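Adenosylmethionine-8-amino-7-oxononanoate aminotransferase (Methanocaldococcus jannaschii, PDB 6ZHK) probably catalyses the pyridoxal phosphate-dependent transfer of the amino group of S-adenosylmethionine to 8-amino-7-oxononanoate in biotin biosynthesis. Local coordinates at residues L12-Y20 and Y31-I39. Numbering follows the deposited sequence.
Sequences LLEKWDKEY and YRESKNLII
Lys18 lies lengthwise against residues 32-34, its side chain and that of Arg32 sliding past each other in opposite directions. Lys18 CB meets Arg32 CG at 3.8 Å, CG runs over Arg32 CA, CD and CE run along Arg32 O, and CE also approaches Ser34 O and Asn36 ND2. The chain is extended beyond CG, which carries Lys18 NZ to two backbone carbonyls: a 2.7 Å bond to Ser34 O and a weak one to Arg32 O. In the reverse direction, Arg32 NE bonds to Lys18 O at 3.2 Å with the oxygen in the guanidinium plane, while NH2 adds a weak bond. A methionine in place of Lys18 would probably leave the Ser34 carbonyl without its ammonium partner.

Deeper in, Tyr31 OH donates to the syn lone pair of Asp17 OD2 (2.7 Å), the carboxylate standing 80° from the ring. Asn36 ND2 sits over the centre of that ring while bonding to Tyr31 O; a water accepts from Asn36 ND2 and donates to Asp17 OD2. His23 holds Asp17 OD1. Glu14 OE2, hydrogen-bonded to Tyr51, forms a long salt bridge with Lys35 NZ (3.6 Å).

In this N-terminal part of a class-III aminotransferase, the Tyr31 side chain lies about 7 Å from that of Arg431, a predicted substrate-binding residue. Helix 10-20 is joined to helix 28-33 and, through residues 34-36, to strand 38-43, where Ile38 and Ile39 pair in parallel with a strand of the second subunit.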
ATOM      1  N   LEU A  12     -29.968  -8.217   0.643  1.00 30.55           N
ATOM      2  CA  LEU A  12     -28.947  -8.712   1.554  1.00 31.55           C
ATOM      3  C   LEU A  12     -27.581  -8.080   1.243  1.00 34.62           C
ATOM      4  O   LEU A  12     -26.839  -7.774   2.184  1.00 34.34           O
ATOM      5  CB  LEU A  12     -28.864 -10.234   1.448  1.00 35.86           C
ATOM      6  CG  LEU A  12     -29.514 -11.066   2.558  1.00 40.92           C
ATOM      7  CD1 LEU A  12     -28.995 -12.489   2.470  1.00 33.41           C
ATOM      8  CD2 LEU A  12     -29.233 -10.504   3.951  1.00 35.14           C
ATOM      9  N   LEU A  13     -27.225  -7.941  -0.053  1.00 27.72           N
ATOM     10  CA  LEU A  13     -25.960  -7.311  -0.444  1.00 26.96           C
ATOM     11  C   LEU A  13     -25.920  -5.896   0.117  1.00 25.38           C
ATOM     12  O   LEU A  13     -24.918  -5.496   0.697  1.00 25.05           O
ATOM     13  CB  LEU A  13     -25.749  -7.257  -1.964  1.00 25.89           C
ATOM     14  CG  LEU A  13     -25.368  -8.575  -2.647  1.00 32.58           C
ATOM     15  CD1 LEU A  13     -25.292  -8.408  -4.174  1.00 29.42           C
ATOM     16  CD2 LEU A  13     -24.049  -9.148  -2.093  1.00 31.53           C
ATOM     17  N   GLU A  14     -27.005  -5.138  -0.067  1.00 25.72           N
ATOM     18  CA  GLU A  14     -27.083  -3.757   0.417  1.00 26.41           C
ATOM     19  C   GLU A  14     -26.909  -3.731   1.931  1.00 25.47           C
ATOM     20  O   GLU A  14     -26.152  -2.907   2.472  1.00 24.24           O
ATOM     21  CB  GLU A  14     -28.420  -3.102   0.021  1.00 29.32           C
ATOM     22  CG  GLU A  14     -28.381  -2.599  -1.403  1.00 33.32           C
ATOM     23  CD  GLU A  14     -29.726  -2.563  -2.109  1.00 49.07           C
ATOM     24  OE1 GLU A  14     -30.709  -2.133  -1.451  1.00 50.27           O
ATOM     25  OE2 GLU A  14     -29.789  -2.965  -3.308  1.00 50.07           O
ATOM     26  N   LYS A  15     -27.563  -4.683   2.611  1.00 22.38           N
ATOM     27  CA  LYS A  15     -27.516  -4.712   4.056  1.00 27.63           C
ATOM     28  C   LYS A  15     -26.104  -5.032   4.525  1.00 25.02           C
ATOM     29  O   LYS A  15     -25.613  -4.404   5.459  1.00 24.27           O
ATOM     30  CB  LYS A  15     -28.515  -5.711   4.643  1.00 30.54           C
ATOM     31  CG  LYS A  15     -28.549  -5.727   6.165  1.00 43.10           C
ATOM     32  CD  LYS A  15     -28.196  -7.058   6.851  1.00 47.36           C
ATOM     33  CE  LYS A  15     -29.359  -7.699   7.589  1.00 53.68           C
ATOM     34  NZ  LYS A  15     -30.080  -6.699   8.420  1.00 56.87           N
ATOM     35  N   TRP A  16     -25.469  -6.034   3.913  1.00 27.04           N
ATOM     36  CA  TRP A  16     -24.141  -6.484   4.322  1.00 22.66           C
ATOM     37  C   TRP A  16     -23.133  -5.372   4.052  1.00 20.75           C
ATOM     38  O   TRP A  16     -22.235  -5.118   4.856  1.00 22.68           O
ATOM     39  CB  TRP A  16     -23.757  -7.767   3.558  1.00 24.19           C
ATOM     40  CG  TRP A  16     -24.507  -9.002   3.984  1.00 26.99           C
ATOM     41  CD1 TRP A  16     -25.314  -9.168   5.086  1.00 28.79           C
ATOM     42  CD2 TRP A  16     -24.450 -10.285   3.349  1.00 27.90           C
ATOM     43  NE1 TRP A  16     -25.794 -10.440   5.150  1.00 25.60           N
ATOM     44  CE2 TRP A  16     -25.266 -11.154   4.113  1.00 29.71           C
ATOM     45  CE3 TRP A  16     -23.803 -10.775   2.210  1.00 30.54           C
ATOM     46  CZ2 TRP A  16     -25.433 -12.482   3.757  1.00 30.56           C
ATOM     47  CZ3 TRP A  16     -23.965 -12.101   1.865  1.00 35.12           C
ATOM     48  CH2 TRP A  16     -24.764 -12.940   2.638  1.00 36.09           C
ATOM     49  N   ASP A  17     -23.313  -4.682   2.945  1.00 18.23           N
ATOM     50  CA  ASP A  17     -22.453  -3.564   2.609  1.00 21.40           C
ATOM     51  C   ASP A  17     -22.445  -2.549   3.760  1.00 24.33           C
ATOM     52  O   ASP A  17     -21.392  -2.095   4.220  1.00 26.63           O
ATOM     53  CB  ASP A  17     -22.921  -2.952   1.296  1.00 18.78           C
ATOM     54  CG  ASP A  17     -22.007  -1.894   0.723  1.00 23.72           C
ATOM     55  OD1 ASP A  17     -20.715  -2.040   0.888  1.00 24.28           O
ATOM     56  OD2 ASP A  17     -22.563  -0.915   0.137  1.00 23.25           O
ATOM     57  N   LYS A  18     -23.638  -2.182   4.236  1.00 20.44           N
ATOM     58  CA  LYS A  18     -23.775  -1.164   5.262  1.00 21.84           C
ATOM     59  C   LYS A  18     -23.364  -1.741   6.607  1.00 19.67           C
ATOM     60  O   LYS A  18     -22.982  -1.009   7.498  1.00 25.66           O
ATOM     61  CB  LYS A  18     -25.239  -0.675   5.273  1.00 22.00           C
ATOM     62  CG  LYS A  18     -25.614   0.209   4.082  1.00 20.48           C
ATOM     63  CD  LYS A  18     -27.157   0.347   3.881  1.00 20.57           C
ATOM     64  CE  LYS A  18     -27.446   1.244   2.692  1.00 23.75           C
ATOM     65  NZ  LYS A  18     -28.880   1.666   2.601  1.00 25.81           N
ATOM     66  N   GLU A  19     -23.580  -3.037   6.826  1.00 20.00           N
ATOM     67  CA  GLU A  19     -23.326  -3.627   8.133  1.00 20.14           C
ATOM     68  C   GLU A  19     -21.829  -3.858   8.376  1.00 19.46           C
ATOM     69  O   GLU A  19     -21.370  -3.727   9.517  1.00 18.43           O
ATOM     70  CB  GLU A  19     -24.083  -4.950   8.294  1.00 21.85           C
ATOM     71  CG  GLU A  19     -23.841  -5.721   9.578  1.00 26.73           C
ATOM     72  CD  GLU A  19     -24.036  -4.922  10.855  1.00 35.84           C
ATOM     73  OE1 GLU A  19     -25.018  -4.154  10.892  1.00 38.47           O
ATOM     74  OE2 GLU A  19     -23.184  -5.024  11.785  1.00 32.51           O
ATOM     75  N   TYR A  20     -21.097  -4.271   7.342  1.00 17.00           N
ATOM     76  CA  TYR A  20     -19.782  -4.878   7.596  1.00 16.10           C
ATOM     77  C   TYR A  20     -18.618  -4.044   7.072  1.00 16.36           C
ATOM     78  O   TYR A  20     -17.491  -4.207   7.553  1.00 16.55           O
ATOM     79  CB  TYR A  20     -19.655  -6.254   6.940  1.00 17.68           C
ATOM     80  CG  TYR A  20     -20.626  -7.251   7.512  1.00 18.79           C
ATOM     81  CD1 TYR A  20     -20.524  -7.660   8.821  1.00 21.25           C
ATOM     82  CD2 TYR A  20     -21.643  -7.803   6.709  1.00 23.53           C
ATOM     83  CE1 TYR A  20     -21.405  -8.601   9.350  1.00 25.23           C
ATOM     84  CE2 TYR A  20     -22.534  -8.733   7.235  1.00 25.20           C
ATOM     85  CZ  TYR A  20     -22.430  -9.106   8.564  1.00 25.63           C
ATOM     86  OH  TYR A  20     -23.321 -10.013   9.084  1.00 32.28           O
ATOM     87  N   TYR A  31     -24.124   7.119   4.513  1.00 19.07           N
ATOM     88  CA  TYR A  31     -24.090   6.040   3.550  1.00 17.99           C
ATOM     89  C   TYR A  31     -25.148   4.994   3.927  1.00 16.75           C
ATOM     90  O   TYR A  31     -25.835   4.440   3.077  1.00 19.74           O
ATOM     91  CB  TYR A  31     -22.644   5.486   3.550  1.00 17.04           C
ATOM     92  CG  TYR A  31     -22.388   4.441   2.489  1.00 17.70           C
ATOM     93  CD1 TYR A  31     -22.003   4.811   1.211  1.00 15.63           C
ATOM     94  CD2 TYR A  31     -22.507   3.081   2.775  1.00 16.70           C
ATOM     95  CE1 TYR A  31     -21.743   3.865   0.228  1.00 15.56           C
ATOM     96  CE2 TYR A  31     -22.326   2.129   1.777  1.00 16.31           C
ATOM     97  CZ  TYR A  31     -21.909   2.522   0.510  1.00 14.49           C
ATOM     98  OH  TYR A  31     -21.734   1.585  -0.482  1.00 18.07           O
ATOM     99  N   ARG A  32     -25.284   4.718   5.222  1.00 17.90           N
ATOM    100  CA  ARG A  32     -26.239   3.713   5.646  1.00 21.44           C
ATOM    101  C   ARG A  32     -27.689   4.145   5.415  1.00 25.67           C
ATOM    102  O   ARG A  32     -28.561   3.280   5.370  1.00 25.92           O
ATOM    103  CB  ARG A  32     -26.098   3.400   7.127  1.00 22.98           C
ATOM    104  CG  ARG A  32     -24.911   2.495   7.395  1.00 28.04           C
ATOM    105  CD  ARG A  32     -24.578   2.804   8.837  1.00 29.01           C
ATOM    106  NE  ARG A  32     -24.041   1.521   9.240  1.00 36.43           N
ATOM    107  CZ  ARG A  32     -23.748   1.166  10.477  1.00 30.61           C
ATOM    108  NH1 ARG A  32     -24.014   1.982  11.492  1.00 33.62           N
ATOM    109  NH2 ARG A  32     -23.232  -0.028  10.669  1.00 26.64           N
ATOM    110  N   GLU A  33     -27.924   5.451   5.240  1.00 26.29           N
ATOM    111  CA  GLU A  33     -29.282   5.930   5.012  1.00 32.62           C
ATOM    112  C   GLU A  33     -29.620   5.920   3.530  1.00 33.06           C
ATOM    113  O   GLU A  33     -30.791   5.960   3.191  1.00 31.71           O
ATOM    114  CB  GLU A  33     -29.489   7.333   5.561  1.00 30.39           C
ATOM    115  CG  GLU A  33     -29.709   7.308   7.053  1.00 36.48           C
ATOM    116  CD  GLU A  33     -29.462   8.643   7.732  1.00 43.40           C
ATOM    117  OE1 GLU A  33     -29.030   9.632   7.045  1.00 42.70           O
ATOM    118  OE2 GLU A  33     -29.688   8.697   8.954  1.00 52.61           O
ATOM    119  N   SER A  34     -28.610   5.928   2.649  1.00 29.93           N
ATOM    120  CA  SER A  34     -28.916   6.159   1.248  1.00 26.00           C
ATOM    121  C   SER A  34     -28.950   4.862   0.433  1.00 28.62           C
ATOM    122  O   SER A  34     -28.588   3.771   0.910  1.00 27.19           O
ATOM    123  CB  SER A  34     -28.016   7.219   0.639  1.00 29.36           C
ATOM    124  OG  SER A  34     -26.651   6.928   0.936  1.00 30.94           O
ATOM    125  N   LYS A  35     -29.416   5.005  -0.820  1.00 27.43           N
ATOM    126  CA  LYS A  35     -29.347   3.937  -1.805  1.00 29.23           C
ATOM    127  C   LYS A  35     -28.060   4.155  -2.592  1.00 28.52           C
ATOM    128  O   LYS A  35     -27.925   5.163  -3.268  1.00 27.20           O
ATOM    129  CB  LYS A  35     -30.571   3.945  -2.744  1.00 34.67           C
ATOM    130  CG  LYS A  35     -30.558   2.854  -3.826  1.00 41.97           C
ATOM    131  CD  LYS A  35     -30.366   1.393  -3.292  1.00 42.71           C
ATOM    132  CE  LYS A  35     -30.147   0.321  -4.352  1.00 45.25           C
ATOM    133  NZ  LYS A  35     -28.724   0.134  -4.775  1.00 44.21           N
ATOM    134  N   ASN A  36     -27.110   3.217  -2.466  1.00 26.48           N
ATOM    135  CA  ASN A  36     -25.764   3.425  -2.980  1.00 24.52           C
ATOM    136  C   ASN A  36     -25.527   2.519  -4.174  1.00 22.83           C
ATOM    137  O   ASN A  36     -26.077   1.437  -4.262  1.00 23.35           O
ATOM    138  CB  ASN A  36     -24.697   3.131  -1.901  1.00 23.85           C
ATOM    139  CG  ASN A  36     -24.996   3.890  -0.622  1.00 25.97           C
ATOM    140  OD1 ASN A  36     -25.100   5.105  -0.671  1.00 22.84           O
ATOM    141  ND2 ASN A  36     -25.242   3.209   0.485  1.00 22.92           N
ATOM    142  N   LEU A  37     -24.678   2.949  -5.109  1.00 19.89           N
ATOM    143  CA  LEU A  37     -24.364   2.159  -6.293  1.00 21.07           C
ATOM    144  C   LEU A  37     -23.526   0.980  -5.818  1.00 20.25           C
ATOM    145  O   LEU A  37     -22.539   1.215  -5.102  1.00 20.91           O
ATOM    146  CB  LEU A  37     -23.494   3.082  -7.147  1.00 23.73           C
ATOM    147  CG  LEU A  37     -23.473   2.951  -8.654  1.00 28.83           C
ATOM    148  CD1 LEU A  37     -24.865   3.073  -9.256  1.00 30.70           C
ATOM    149  CD2 LEU A  37     -22.594   4.069  -9.176  1.00 30.94           C
ATOM    150  N   ILE A  38     -23.967  -0.242  -6.175  1.00 18.01           N
ATOM    151  CA  ILE A  38     -23.217  -1.470  -5.915  1.00 18.98           C
ATOM    152  C   ILE A  38     -22.879  -2.071  -7.269  1.00 19.44           C
ATOM    153  O   ILE A  38     -23.761  -2.472  -8.022  1.00 18.38           O
ATOM    154  CB  ILE A  38     -23.939  -2.473  -4.974  1.00 19.90           C
ATOM    155  CG1 ILE A  38     -24.292  -1.860  -3.621  0.50 21.39           C
ATOM    156  CG2 ILE A  38     -23.084  -3.742  -4.816  1.00 18.83           C
ATOM    157  CD1 ILE A  38     -23.106  -1.295  -2.881  0.50 23.35           C
ATOM    158  N   ILE A  39     -21.592  -2.051  -7.625  1.00 18.88           N
ATOM    159  CA  ILE A  39     -21.210  -2.390  -8.980  1.00 20.38           C
ATOM    160  C   ILE A  39     -20.975  -3.894  -9.074  1.00 23.33           C
ATOM    161  O   ILE A  39     -20.375  -4.501  -8.187  1.00 19.94           O
ATOM    162  CB  ILE A  39     -19.996  -1.533  -9.426  1.00 17.86           C
ATOM    163  CG1 ILE A  39     -20.321  -0.040  -9.409  1.00 16.24           C
ATOM    164  CG2 ILE A  39     -19.496  -2.006 -10.782  1.00 16.36           C
ATOM    165  CD1 ILE A  39     -21.650   0.318 -10.166  1.00 19.39           C
TER
HETATM  166  O   HOH W   1     -25.239   0.093   0.248  1.00 21.28           O